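Local structure of endo-beta-1,4-glucanase (5XBU) at residues Val139-Gln144 and Val160-Val165; Cys24-Arg29 and His131-Gly136; Leu84-Gly89 and Leu153-Pro158; Val105-Asn110 and Gly169-Asn174. The protein probably hydrolyses internal beta-1,4-glucosidic bonds of cellulose, as expected of a glycoside hydrolase family 45 endoglucanase built on a double-psi beta-barrel. One frame throughout, in Å; residues are numbered along the deposited sequence.

Contact 1: residues Val139-Gln144 and Val160-Val165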
loop_
_atom_site.group_PDB
_atom_site.type_symbol
_atom_site.label_atom_id
_atom_site.label_comp_id
_atom_site.label_asym_id
_atom_site.label_seq_id
_atom_site.Cartn_x
_atom_site.Cartn_y
_atom_site.Cartn_z
ATOM N N VAL A 139 -7.262 1.742 5.140
ATOM C CA VAL A 139 -5.972 1.170 4.810
ATOM C C VAL A 139 -5.175 2.247 4.096
ATOM O O VAL A 139 -5.739 3.172 3.491
ATOM C CB VAL A 139 -6.127 -0.105 3.943
ATOM C CG1 VAL A 139 -6.659 0.191 2.578
ATOM C CG2 VAL A 139 -4.843 -0.912 3.887
ATOM N N HIS A 140 -3.853 2.123 4.185
ATOM C CA HIS A 140 -2.910 3.015 3.532
ATOM C C HIS A 140 -1.920 2.179 2.741
ATOM O O HIS A 140 -1.440 1.159 3.232
ATOM C CB HIS A 140 -2.171 3.853 4.553
ATOM C CG HIS A 140 -1.305 4.882 3.938
ATOM N ND1 HIS A 140 -1.842 6.052 3.453
ATOM C CD2 HIS A 140 0.024 4.892 3.676
ATOM C CE1 HIS A 140 -0.856 6.744 2.915
ATOM N NE2 HIS A 140 0.284 6.077 3.039
ATOM N N PHE A 141 -1.559 2.641 1.549
ATOM C CA PHE A 141 -0.518 2.012 0.731
ATOM C C PHE A 141 0.632 2.989 0.530
ATOM O O PHE A 141 0.469 4.008 -0.143
ATOM C CB PHE A 141 -1.065 1.491 -0.594
ATOM C CG PHE A 141 -2.067 0.405 -0.392
ATOM C CD1 PHE A 141 -1.653 -0.878 -0.016
ATOM C CD2 PHE A 141 -3.441 0.647 -0.498
ATOM C CE1 PHE A 141 -2.568 -1.876 0.241
ATOM C CE2 PHE A 141 -4.350 -0.365 -0.255
ATOM C CZ PHE A 141 -3.930 -1.619 0.118
ATOM N N ASP A 142 1.798 2.663 1.088
ATOM C CA ASP A 142 3.012 3.419 0.831
ATOM C C ASP A 142 3.661 2.802 -0.401
ATOM O O ASP A 142 3.918 1.599 -0.436
ATOM C CB ASP A 142 3.927 3.372 2.054
ATOM C CG ASP A 142 4.790 4.611 2.210
ATOM O OD1 ASP A 142 4.742 5.507 1.354
ATOM O OD2 ASP A 142 5.525 4.639 3.222
ATOM N N LEU A 143 3.908 3.603 -1.421
ATOM C CA LEU A 143 4.301 3.082 -2.719
ATOM C C LEU A 143 5.801 3.303 -2.938
ATOM O O LEU A 143 6.286 4.429 -2.863
ATOM C CB LEU A 143 3.503 3.772 -3.842
ATOM C CG LEU A 143 1.969 3.746 -3.622
ATOM C CD1 LEU A 143 1.298 4.457 -4.757
ATOM C CD2 LEU A 143 1.442 2.322 -3.484
ATOM N N GLN A 144 6.527 2.222 -3.223
ATOM C CA GLN A 144 7.975 2.301 -3.459
ATOM C C GLN A 144 8.259 3.190 -4.668
ATOM O O GLN A 144 7.674 3.004 -5.740
ATOM C CB GLN A 144 8.478 0.891 -3.724
ATOM C CG GLN A 144 9.961 0.783 -4.095
ATOM C CD GLN A 144 10.884 1.235 -3.002
ATOM O OE1 GLN A 144 11.467 2.318 -3.072
ATOM N NE2 GLN A 144 11.008 0.403 -1.950
ATOM N N VAL A 160 -7.448 6.651 -3.631
ATOM C CA VAL A 160 -7.743 5.571 -4.560
ATOM C C VAL A 160 -8.859 4.709 -3.984
ATOM O O VAL A 160 -9.086 4.684 -2.773
ATOM C CB VAL A 160 -6.499 4.687 -4.833
ATOM C CG1 VAL A 160 -5.347 5.536 -5.395
ATOM C CG2 VAL A 160 -6.032 3.986 -3.544
ATOM N N THR A 161 -9.528 3.965 -4.857
ATOM C CA THR A 161 -10.231 2.772 -4.425
ATOM C C THR A 161 -9.277 1.582 -4.523
ATOM O O THR A 161 -8.349 1.587 -5.337
ATOM C CB THR A 161 -11.516 2.509 -5.208
ATOM O OG1 THR A 161 -11.239 2.357 -6.602
ATOM C CG2 THR A 161 -12.535 3.634 -4.980
ATOM N N TRP A 162 -9.484 0.579 -3.657
ATOM C CA TRP A 162 -8.541 -0.525 -3.584
ATOM C C TRP A 162 -9.275 -1.856 -3.576
ATOM O O TRP A 162 -10.371 -1.993 -3.014
ATOM C CB TRP A 162 -7.615 -0.400 -2.349
ATOM C CG TRP A 162 -8.205 -0.903 -1.048
ATOM C CD1 TRP A 162 -9.066 -0.284 -0.176
ATOM C CD2 TRP A 162 -7.939 -2.192 -0.470
ATOM N NE1 TRP A 162 -9.358 -1.107 0.869
ATOM C CE2 TRP A 162 -8.685 -2.285 0.710
ATOM C CE3 TRP A 162 -7.138 -3.277 -0.850
ATOM C CZ2 TRP A 162 -8.638 -3.400 1.526
ATOM C CZ3 TRP A 162 -7.082 -4.367 -0.049
ATOM C CH2 TRP A 162 -7.843 -4.428 1.132
ATOM N N GLU A 163 -8.657 -2.859 -4.198
ATOM C CA GLU A 163 -9.138 -4.227 -4.053
ATOM C C GLU A 163 -7.986 -5.178 -4.257
ATOM O O GLU A 163 -7.030 -4.870 -4.966
ATOM C CB GLU A 163 -10.245 -4.620 -5.035
ATOM C CG GLU A 163 -9.827 -4.430 -6.476
ATOM C CD GLU A 163 -10.844 -4.931 -7.502
ATOM O OE1 GLU A 163 -10.717 -4.580 -8.693
ATOM O OE2 GLU A 163 -11.748 -5.686 -7.132
ATOM N N GLU A 164 -8.082 -6.343 -3.646
ATOM C CA GLU A 164 -7.106 -7.400 -3.897
ATOM C C GLU A 164 -7.402 -8.040 -5.241
ATOM O O GLU A 164 -8.560 -8.242 -5.607
ATOM C CB GLU A 164 -7.168 -8.485 -2.846
ATOM C CG GLU A 164 -6.394 -8.163 -1.639
ATOM C CD GLU A 164 -6.337 -9.296 -0.616
ATOM O OE1 GLU A 164 -6.592 -10.495 -0.919
ATOM O OE2 GLU A 164 -5.977 -8.963 0.514
ATOM N N VAL A 165 -6.349 -8.371 -5.975
ATOM C CA VAL A 165 -6.475 -9.014 -7.279
ATOM C C VAL A 165 -5.390 -10.073 -7.385
ATOM O O VAL A 165 -4.346 -9.975 -6.729
ATOM C CB VAL A 165 -6.320 -7.988 -8.434
ATOM C CG1 VAL A 165 -7.391 -6.935 -8.365
ATOM C CG2 VAL A 165 -4.955 -7.293 -8.400
#
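Val-139 CG1 lies over a face of the Trp-162 indole, and Phe-141 approaches the same indole obliquely. The Val-139 methyl stands above the five-membered ring, 3.6 Å from its centroid and 18° off the ring normal, a CH-pi contact. It is shifted toward the rim, and its nearest ring atom is NE1 of Trp-162, 3.4 Å from Val-139 CG1. A first torsion of 68°, placing CG1 between the backbone N and the carbonyl carbon, brings that branch over the indole. Phe-141 addresses the six-membered ring: its CZ lies 3.7 Å from Trp-162 CE3, with the ring planes at 55° and the centroids 5.6 Å apart.

The backbones stay well separated, with the CA atoms of Val-139 and Trp-162 8.9 Å apart, because strand 22-30 runs between the two, parallel to 140-144 and antiparallel to 160-165. Its Ala-25 touches Val-139, Phe-141 and Trp-162, while Leu-84 of strand 81-86 packs on Phe-141 and Trp-162. Tyr-64 meets the indole edge-to-face.

No hydrogen bond crosses between the segments. The indole N-H is satisfied by OE2 of Glu-138, next in the chain to Val-139, which, with the packing around it, is likely to limit the rotation of the ring. Between these segments, cohesion rests on dispersion and one CH-pi contact, and the indole N-H finds its acceptor just outside them.

Contact 2: residues Cys24-Arg29 and His131-Gly136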
loop_
_atom_site.group_PDB
_atom_site.type_symbol
_atom_site.label_atom_id
_atom_site.label_comp_id
_atom_site.label_asym_id
_atom_site.label_seq_id
_atom_site.Cartn_x
_atom_site.Cartn_y
_atom_site.Cartn_z
ATOM N N CYS A 24 -12.030 3.052 -0.023
ATOM C CA CYS A 24 -10.906 3.866 -0.425
ATOM C C CYS A 24 -9.675 3.614 0.436
ATOM O O CYS A 24 -9.756 3.126 1.562
ATOM C CB CYS A 24 -11.288 5.335 -0.407
ATOM S SG CYS A 24 -12.668 5.611 -1.544
ATOM N N ALA A 25 -8.536 3.996 -0.118
ATOM C CA ALA A 25 -7.264 3.982 0.565
ATOM C C ALA A 25 -6.566 5.299 0.303
ATOM O O ALA A 25 -6.726 5.906 -0.768
ATOM C CB ALA A 25 -6.371 2.851 0.084
ATOM N N SER A 26 -5.780 5.728 1.278
ATOM C CA SER A 26 -4.790 6.762 1.040
ATOM C C SER A 26 -3.499 6.133 0.539
ATOM O O SER A 26 -3.253 4.931 0.708
ATOM C CB SER A 26 -4.563 7.581 2.306
ATOM O OG SER A 26 -4.451 6.771 3.469
ATOM N N THR A 27 -2.679 6.966 -0.108
ATOM C CA THR A 27 -1.383 6.550 -0.593
ATOM C C THR A 27 -0.354 7.630 -0.297
ATOM O O THR A 27 -0.661 8.815 -0.238
ATOM C CB THR A 27 -1.379 6.211 -2.105
ATOM O OG1 THR A 27 -1.466 7.404 -2.896
ATOM C CG2 THR A 27 -2.460 5.246 -2.525
ATOM N N THR A 28 0.899 7.186 -0.153
ATOM C CA THR A 28 2.081 8.040 -0.130
ATOM C C THR A 28 3.154 7.335 -0.955
ATOM O O THR A 28 2.933 6.240 -1.488
ATOM C CB THR A 28 2.560 8.351 1.301
ATOM O OG1 THR A 28 2.705 7.144 2.049
ATOM C CG2 THR A 28 1.630 9.299 2.052
ATOM N N ARG A 29 4.331 7.934 -1.047
ATOM C CA ARG A 29 5.466 7.275 -1.667
ATOM C C ARG A 29 6.616 7.258 -0.677
ATOM O O ARG A 29 6.710 8.128 0.198
ATOM C CB ARG A 29 5.860 7.936 -2.993
ATOM C CG ARG A 29 6.057 9.449 -2.922
ATOM C CD ARG A 29 6.314 10.042 -4.307
ATOM N NE ARG A 29 5.704 11.334 -4.564
ATOM C CZ ARG A 29 6.047 12.088 -5.597
ATOM N NH1 ARG A 29 5.460 13.258 -5.819
ATOM N NH2 ARG A 29 7.013 11.663 -6.397
ATOM N N HIS A 131 -11.912 0.633 11.470
ATOM C CA HIS A 131 -10.843 1.465 11.981
ATOM C C HIS A 131 -10.190 2.199 10.817
ATOM O O HIS A 131 -9.952 1.625 9.755
ATOM C CB HIS A 131 -9.816 0.595 12.687
ATOM C CG HIS A 131 -10.323 0.024 13.968
ATOM N ND1 HIS A 131 -10.891 -1.231 14.091
ATOM C CD2 HIS A 131 -10.351 0.570 15.197
ATOM C CE1 HIS A 131 -11.261 -1.419 15.349
ATOM N NE2 HIS A 131 -10.913 -0.352 16.041
ATOM N N VAL A 132 -9.913 3.485 11.023
ATOM C CA VAL A 132 -9.394 4.319 9.950
ATOM C C VAL A 132 -8.183 5.107 10.428
ATOM O O VAL A 132 -7.927 5.256 11.632
ATOM C CB VAL A 132 -10.478 5.275 9.398
ATOM C CG1 VAL A 132 -11.558 4.492 8.753
ATOM C CG2 VAL A 132 -10.989 6.235 10.488
ATOM N N ASN A 133 -7.413 5.609 9.458
ATOM C CA ASN A 133 -6.348 6.542 9.774
ATOM C C ASN A 133 -6.904 7.942 10.026
ATOM O O ASN A 133 -8.113 8.172 9.975
ATOM C CB ASN A 133 -5.210 6.534 8.735
ATOM C CG ASN A 133 -5.612 7.016 7.355
ATOM O OD1 ASN A 133 -6.629 7.676 7.170
ATOM N ND2 ASN A 133 -4.787 6.675 6.369
ATOM N N SER A 134 -5.998 8.873 10.274
ATOM C CA SER A 134 -6.364 10.234 10.631
ATOM C C SER A 134 -7.087 10.963 9.508
ATOM O O SER A 134 -7.649 12.025 9.758
ATOM C CB SER A 134 -5.111 11.000 11.037
ATOM O OG SER A 134 -4.285 11.276 9.914
ATOM N N HIS A 135 -7.094 10.418 8.295
ATOM C CA HIS A 135 -7.764 11.006 7.150
ATOM C C HIS A 135 -9.003 10.241 6.731
ATOM O O HIS A 135 -9.641 10.607 5.739
ATOM C CB HIS A 135 -6.782 11.178 6.003
ATOM C CG HIS A 135 -5.678 12.117 6.356
ATOM N ND1 HIS A 135 -5.916 13.425 6.712
ATOM C CD2 HIS A 135 -4.339 11.930 6.455
ATOM C CE1 HIS A 135 -4.766 14.006 6.996
ATOM N NE2 HIS A 135 -3.792 13.127 6.848
ATOM N N GLY A 136 -9.376 9.192 7.492
ATOM C CA GLY A 136 -10.622 8.493 7.274
ATOM C C GLY A 136 -10.551 7.271 6.391
ATOM O O GLY A 136 -11.608 6.757 6.001
#
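Ser-26 OG lies almost exactly in the carboxamide plane of Asn-133, 3° out of it, and takes a hydrogen bond from ND2 at 2.9 Å. The bond is moderately bent, with an N-H...O angle of 145°. At the other end of the same flat group, Asn-133 OD1 accepts the backbone N-H of His-135, N to OD1 3.0 Å; this donor sits above the carbonyl plane, tilted 48° from it. The His-135 imidazole carries Ser-134 OG over one face, displaced toward the rim, and its NE2 bonds Glu-119.

Both polar atoms of the bridge have further partners. Ser-26 OG is also hydrogen-bonded to ND1 of His-140, and Asn-133 ND2 gives a second bond to the carbonyl of Trp-120, so the carboxamide of Asn-133 ties strand 22-30, the 131-136 loop and helix 118-121 together. A leucine here would probably leave Ser-26 OG and the Trp-120 carbonyl without this donor and deprive the turn of its side-chain acceptor.

Because OD1 receives the N-H two residues on, Asn-133 forms an Asx turn. It overlaps a type I beta turn from Asn-133 to Gly-136, closed by Gly-136 N to Asn-133 O at 3.0 Å.

Contact 3: residues Leu84-Gly89 and Leu153-Pro158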
loop_
_atom_site.group_PDB
_atom_site.type_symbol
_atom_site.label_atom_id
_atom_site.label_comp_id
_atom_site.label_asym_id
_atom_site.label_seq_id
_atom_site.Cartn_x
_atom_site.Cartn_y
_atom_site.Cartn_z
ATOM N N LEU A 84 -5.112 -0.359 -7.399
ATOM C CA LEU A 84 -5.406 0.959 -6.877
ATOM C C LEU A 84 -5.870 1.851 -8.024
ATOM O O LEU A 84 -5.153 2.004 -9.021
ATOM C CB LEU A 84 -4.197 1.565 -6.189
ATOM C CG LEU A 84 -3.547 0.685 -5.110
ATOM C CD1 LEU A 84 -2.461 1.458 -4.402
ATOM C CD2 LEU A 84 -4.587 0.199 -4.102
ATOM N N THR A 85 -7.071 2.409 -7.903
ATOM C CA THR A 85 -7.658 3.247 -8.941
ATOM C C THR A 85 -7.872 4.645 -8.399
ATOM O O THR A 85 -8.672 4.819 -7.469
ATOM C CB THR A 85 -8.987 2.682 -9.423
ATOM O OG1 THR A 85 -8.840 1.332 -9.845
ATOM C CG2 THR A 85 -9.536 3.485 -10.590
ATOM N N PRO A 86 -7.193 5.663 -8.927
ATOM C CA PRO A 86 -7.433 7.020 -8.430
ATOM C C PRO A 86 -8.893 7.428 -8.581
ATOM O O PRO A 86 -9.533 7.142 -9.596
ATOM C CB PRO A 86 -6.536 7.904 -9.308
ATOM C CG PRO A 86 -5.425 6.942 -9.733
ATOM C CD PRO A 86 -6.131 5.637 -9.960
ATOM N N THR A 87 -9.384 8.177 -7.587
ATOM C CA THR A 87 -10.710 8.790 -7.662
ATOM C C THR A 87 -10.660 10.209 -8.236
ATOM O O THR A 87 -11.709 10.754 -8.589
ATOM C CB THR A 87 -11.297 8.889 -6.250
ATOM O OG1 THR A 87 -10.399 9.716 -5.505
ATOM C CG2 THR A 87 -11.488 7.525 -5.616
ATOM N N GLY A 88 -9.492 10.829 -8.263
ATOM C CA GLY A 88 -9.355 12.260 -8.452
ATOM C C GLY A 88 -9.164 13.036 -7.172
ATOM O O GLY A 88 -8.873 14.232 -7.212
ATOM N N GLY A 89 -9.371 12.383 -6.039
ATOM C CA GLY A 89 -9.227 13.018 -4.756
ATOM C C GLY A 89 -7.821 12.946 -4.203
ATOM O O GLY A 89 -6.937 12.273 -4.740
ATOM N N LEU A 153 4.031 7.743 -12.807
ATOM C CA LEU A 153 2.575 7.763 -12.807
ATOM C C LEU A 153 2.026 9.167 -12.579
ATOM O O LEU A 153 0.830 9.389 -12.793
ATOM C CB LEU A 153 2.021 6.853 -11.684
ATOM C CG LEU A 153 2.410 5.374 -11.726
ATOM C CD1 LEU A 153 1.983 4.693 -10.448
ATOM C CD2 LEU A 153 1.824 4.656 -12.930
ATOM N N HIS A 154 2.860 10.086 -12.077
ATOM C CA HIS A 154 2.450 11.427 -11.654
ATOM C C HIS A 154 1.437 11.369 -10.522
ATOM O O HIS A 154 0.522 12.188 -10.433
ATOM C CB HIS A 154 1.976 12.284 -12.816
ATOM C CG HIS A 154 2.978 12.348 -13.911
ATOM N ND1 HIS A 154 4.214 12.930 -13.746
ATOM C CD2 HIS A 154 2.981 11.808 -15.151
ATOM C CE1 HIS A 154 4.910 12.808 -14.860
ATOM N NE2 HIS A 154 4.184 12.128 -15.731
ATOM N N TRP A 155 1.614 10.394 -9.639
ATOM C CA TRP A 155 0.763 10.253 -8.465
ATOM C C TRP A 155 1.395 11.023 -7.314
ATOM O O TRP A 155 2.515 10.701 -6.887
ATOM C CB TRP A 155 0.625 8.784 -8.083
ATOM C CG TRP A 155 -0.316 7.981 -8.921
ATOM C CD1 TRP A 155 -0.840 8.322 -10.138
ATOM C CD2 TRP A 155 -0.855 6.689 -8.604
ATOM N NE1 TRP A 155 -1.670 7.329 -10.601
ATOM C CE2 TRP A 155 -1.690 6.307 -9.674
ATOM C CE3 TRP A 155 -0.733 5.835 -7.498
ATOM C CZ2 TRP A 155 -2.393 5.104 -9.683
ATOM C CZ3 TRP A 155 -1.438 4.656 -7.502
ATOM C CH2 TRP A 155 -2.268 4.293 -8.571
ATOM N N ASP A 156 0.683 12.027 -6.820
ATOM C CA ASP A 156 1.062 12.807 -5.649
ATOM C C ASP A 156 0.053 12.470 -4.546
ATOM O O ASP A 156 -0.960 13.146 -4.353
ATOM C CB ASP A 156 1.063 14.283 -5.965
ATOM C CG ASP A 156 1.477 15.131 -4.786
ATOM O OD1 ASP A 156 1.960 14.595 -3.761
ATOM O OD2 ASP A 156 1.310 16.354 -4.889
ATOM N N ASN A 157 0.343 11.386 -3.830
ATOM C CA ASN A 157 -0.498 10.888 -2.753
ATOM C C ASN A 157 -1.985 10.820 -3.121
ATOM O O ASN A 157 -2.835 11.269 -2.349
ATOM C CB ASN A 157 -0.316 11.706 -1.482
ATOM C CG ASN A 157 1.092 11.792 -0.996
ATOM O OD1 ASN A 157 1.968 11.053 -1.425
ATOM N ND2 ASN A 157 1.318 12.705 -0.042
ATOM N N PRO A 158 -2.335 10.245 -4.267
ATOM C CA PRO A 158 -3.754 10.245 -4.635
ATOM C C PRO A 158 -4.583 9.385 -3.699
ATOM O O PRO A 158 -4.142 8.340 -3.199
ATOM C CB PRO A 158 -3.758 9.639 -6.038
ATOM C CG PRO A 158 -2.519 8.767 -6.056
ATOM C CD PRO A 158 -1.524 9.558 -5.280
#
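Trp-155 reaches from its loop to Leu-84 and Pro-86 near the end of strand 81-86. From CB the side chain leaves with CG beside the backbone N and anti to the carbonyl carbon (chi1 -77°), a turn that carries the benzo half of the indole to the strand. Along the ring, CE2 approaches Pro-86 CG, and the next atom, CZ2, comes closer still, 3.5 Å from Pro-86 CG. CZ2 also touches CD of the same proline at 3.8 Å. The pyrrolidine comes at the indole obliquely, the two side chains crossing at about a right angle.

Farther out, the ring edge at CH2 faces the backbone: Leu-84 O lies near the ring plane, 3.7 Å from Trp-155 CH2. The Leu-84 side chain adds a looser touch, its CB 4.1 Å from Trp-155 CH2. On the far rim, CE3 and CZ3 meet Leu-143 and Phe-106.

Residues of its own loop sandwich the ring. Pro-158 CG sits 3.3 Å above one face toward the rim, while Leu-153 CD1 covers the centre of the opposite one. Pro-158 then extends the contact to Gly-89, whose O is 3.8 Å from Pro-158 CA. An ST turn, Gly-89 N to Thr-87 OG1 at 2.9 Å, shapes the chain there.

Were Trp-155 lost, an alanine in its place would probably open a gap between Pro-86, Leu-153 and Pro-158 and take one aromatic neighbour from Phe-106. Between the segments themselves the contact is van der Waals (226 Å² buried), while Glu-159, next along, adds the hydrogen bonds to Thr-87 and Gly-89.

Contact 4: residues Val105-Asn110 and Gly169-Asn174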
loop_
_atom_site.group_PDB
_atom_site.type_symbol
_atom_site.label_atom_id
_atom_site.label_comp_id
_atom_site.label_asym_id
_atom_site.label_seq_id
_atom_site.Cartn_x
_atom_site.Cartn_y
_atom_site.Cartn_z
ATOM N N VAL A 105 -1.648 -1.941 -10.434
ATOM C CA VAL A 105 -1.537 -3.074 -9.520
ATOM C C VAL A 105 -0.180 -3.035 -8.829
ATOM O O VAL A 105 0.865 -2.939 -9.484
ATOM C CB VAL A 105 -1.758 -4.405 -10.255
ATOM C CG1 VAL A 105 -1.526 -5.610 -9.323
ATOM C CG2 VAL A 105 -3.146 -4.483 -10.888
ATOM N N PHE A 106 -0.198 -3.153 -7.500
ATOM C CA PHE A 106 1.005 -3.174 -6.683
ATOM C C PHE A 106 1.051 -4.477 -5.897
ATOM O O PHE A 106 0.022 -4.958 -5.408
ATOM C CB PHE A 106 1.034 -2.026 -5.680
ATOM C CG PHE A 106 1.075 -0.661 -6.325
ATOM C CD1 PHE A 106 -0.094 -0.075 -6.773
ATOM C CD2 PHE A 106 2.272 0.018 -6.493
ATOM C CE1 PHE A 106 -0.072 1.172 -7.390
ATOM C CE2 PHE A 106 2.313 1.263 -7.111
ATOM C CZ PHE A 106 1.126 1.827 -7.560
ATOM N N MET A 107 2.246 -5.014 -5.696
ATOM C CA MET A 107 2.435 -6.187 -4.848
ATOM C C MET A 107 2.952 -5.790 -3.476
ATOM O O MET A 107 3.856 -4.958 -3.348
ATOM C CB MET A 107 3.394 -7.178 -5.519
ATOM C CG MET A 107 3.506 -8.497 -4.738
ATOM S SD MET A 107 4.286 -9.807 -5.693
ATOM C CE MET A 107 5.991 -9.216 -5.732
ATOM N N VAL A 108 2.379 -6.410 -2.440
ATOM C CA VAL A 108 2.817 -6.197 -1.068
ATOM C C VAL A 108 4.160 -6.881 -0.846
ATOM O O VAL A 108 4.259 -8.109 -0.902
ATOM C CB VAL A 108 1.781 -6.760 -0.085
ATOM C CG1 VAL A 108 2.277 -6.618 1.324
ATOM C CG2 VAL A 108 0.413 -6.095 -0.311
ATOM N N THR A 109 5.189 -6.077 -0.560
ATOM C CA THR A 109 6.522 -6.610 -0.279
ATOM C C THR A 109 7.115 -6.059 1.001
ATOM O O THR A 109 8.221 -6.469 1.375
ATOM C CB THR A 109 7.493 -6.370 -1.434
ATOM O OG1 THR A 109 7.706 -4.966 -1.520
ATOM C CG2 THR A 109 6.997 -6.934 -2.731
ATOM N N ASN A 110 6.415 -5.172 1.705
ATOM C CA ASN A 110 6.966 -4.535 2.883
ATOM C C ASN A 110 5.792 -4.062 3.729
ATOM O O ASN A 110 4.640 -4.203 3.323
ATOM C CB ASN A 110 7.920 -3.429 2.420
ATOM C CG ASN A 110 8.784 -2.854 3.517
ATOM O OD1 ASN A 110 8.975 -3.445 4.576
ATOM N ND2 ASN A 110 9.336 -1.679 3.256
ATOM N N GLY A 169 1.623 -12.217 -13.691
ATOM C CA GLY A 169 2.536 -13.349 -13.651
ATOM C C GLY A 169 3.968 -12.968 -13.321
ATOM O O GLY A 169 4.672 -13.706 -12.637
ATOM N N ASP A 170 4.425 -11.816 -13.804
ATOM C CA ASP A 170 5.802 -11.433 -13.514
ATOM C C ASP A 170 5.997 -11.157 -12.030
ATOM O O ASP A 170 7.028 -11.528 -11.456
ATOM C CB ASP A 170 6.218 -10.218 -14.334
ATOM C CG ASP A 170 5.436 -8.972 -13.972
ATOM O OD1 ASP A 170 4.199 -8.984 -14.128
ATOM O OD2 ASP A 170 6.062 -7.980 -13.546
ATOM N N LEU A 171 5.014 -10.516 -11.390
ATOM C CA LEU A 171 5.107 -10.226 -9.962
ATOM C C LEU A 171 4.995 -11.498 -9.147
ATOM O O LEU A 171 5.695 -11.661 -8.144
ATOM C CB LEU A 171 4.043 -9.197 -9.566
ATOM C CG LEU A 171 4.366 -7.768 -9.996
ATOM C CD1 LEU A 171 3.154 -6.876 -9.825
ATOM C CD2 LEU A 171 5.547 -7.224 -9.229
ATOM N N GLN A 172 4.142 -12.412 -9.591
ATOM C CA GLN A 172 4.014 -13.694 -8.910
ATOM C C GLN A 172 5.330 -14.467 -8.943
ATOM O O GLN A 172 5.736 -15.079 -7.943
ATOM C CB GLN A 172 2.889 -14.477 -9.571
ATOM C CG GLN A 172 2.530 -15.749 -8.872
ATOM C CD GLN A 172 1.478 -15.538 -7.807
ATOM O OE1 GLN A 172 1.185 -14.410 -7.407
ATOM N NE2 GLN A 172 0.893 -16.632 -7.349
ATOM N N ALA A 173 6.023 -14.432 -10.085
ATOM C CA ALA A 173 7.318 -15.088 -10.195
ATOM C C ALA A 173 8.373 -14.394 -9.346
ATOM O O ALA A 173 9.205 -15.056 -8.715
ATOM C CB ALA A 173 7.745 -15.175 -11.660
ATOM N N ASN A 174 8.370 -13.056 -9.336
ATOM C CA ASN A 174 9.273 -12.320 -8.458
ATOM C C ASN A 174 9.088 -12.756 -7.011
ATOM O O ASN A 174 10.057 -12.995 -6.284
ATOM C CB ASN A 174 8.989 -10.809 -8.535
ATOM C CG ASN A 174 9.448 -10.123 -9.819
ATOM O OD1 ASN A 174 8.784 -9.192 -10.262
ATOM N ND2 ASN A 174 10.587 -10.506 -10.373
#
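Met-107 and Leu-171 join strand 104-108 of the double-psi beta-barrel to helix 169-175, which packs on the outer side of that strand; Phe-106, the residue before, points its side chain away from the helix. The tight part gathers around the thioether. With CG anti to the backbone N (chi1 -174°) and the next torsion also extended, Met-107 stretches toward the helix before bending at chi3. This leaves SD 3.4 Å from the carbonyl O of Leu-171. Met-107 SD also rests on the side chain, 3.9 Å from Leu-171 CB. The two side chains slide past each other in opposite directions, and between them they supply most of the 185 Å² buried here.

The contact thins away from Leu-171. Asn-174 CB stands 4.4 Å from Met-107 CE, and the polar end of Asn-174 turns to Lys-55, which also forms a salt bridge with Asp-170. Gln-172 and Ala-173 point away and lie on the exposed side.

Trp-51 of helix 50-54 flanks Met-107 and Asn-174, while the disulfide between Cys-81 and Cys-167 tethers the chain just before the helix to strand 81-86. At its tip, the Met-107 methyl CE reaches Leu-171 CD2 at 4.0 Å.

All four contacts engage one mixed beta-sheet, with contact 1 nearest the middle, its centre about 4 Å from that of the chain. Contact 2 lies about 9 Å from it, centre to centre, coupled through Asp-142 OD1 and Thr-28 OG1 at 2.7 Å. Contact 3 is about 10 Å away and joined by strand pairing, Thr-161 N to Thr-85 O at 2.9 Å. Thr-27 OG1 and Pro-158 O, 2.9 Å apart, link contacts 2 and 3. Phe-106 connects contacts 3 and 4, its CD1 3.7 Å from Leu-84 CD1. Contacts 2 and 4 lie on opposite sides of the chain's centre, about 22 Å between centres. The enzyme is in its apo form, so no bound substrate fixes their distances to the cleft.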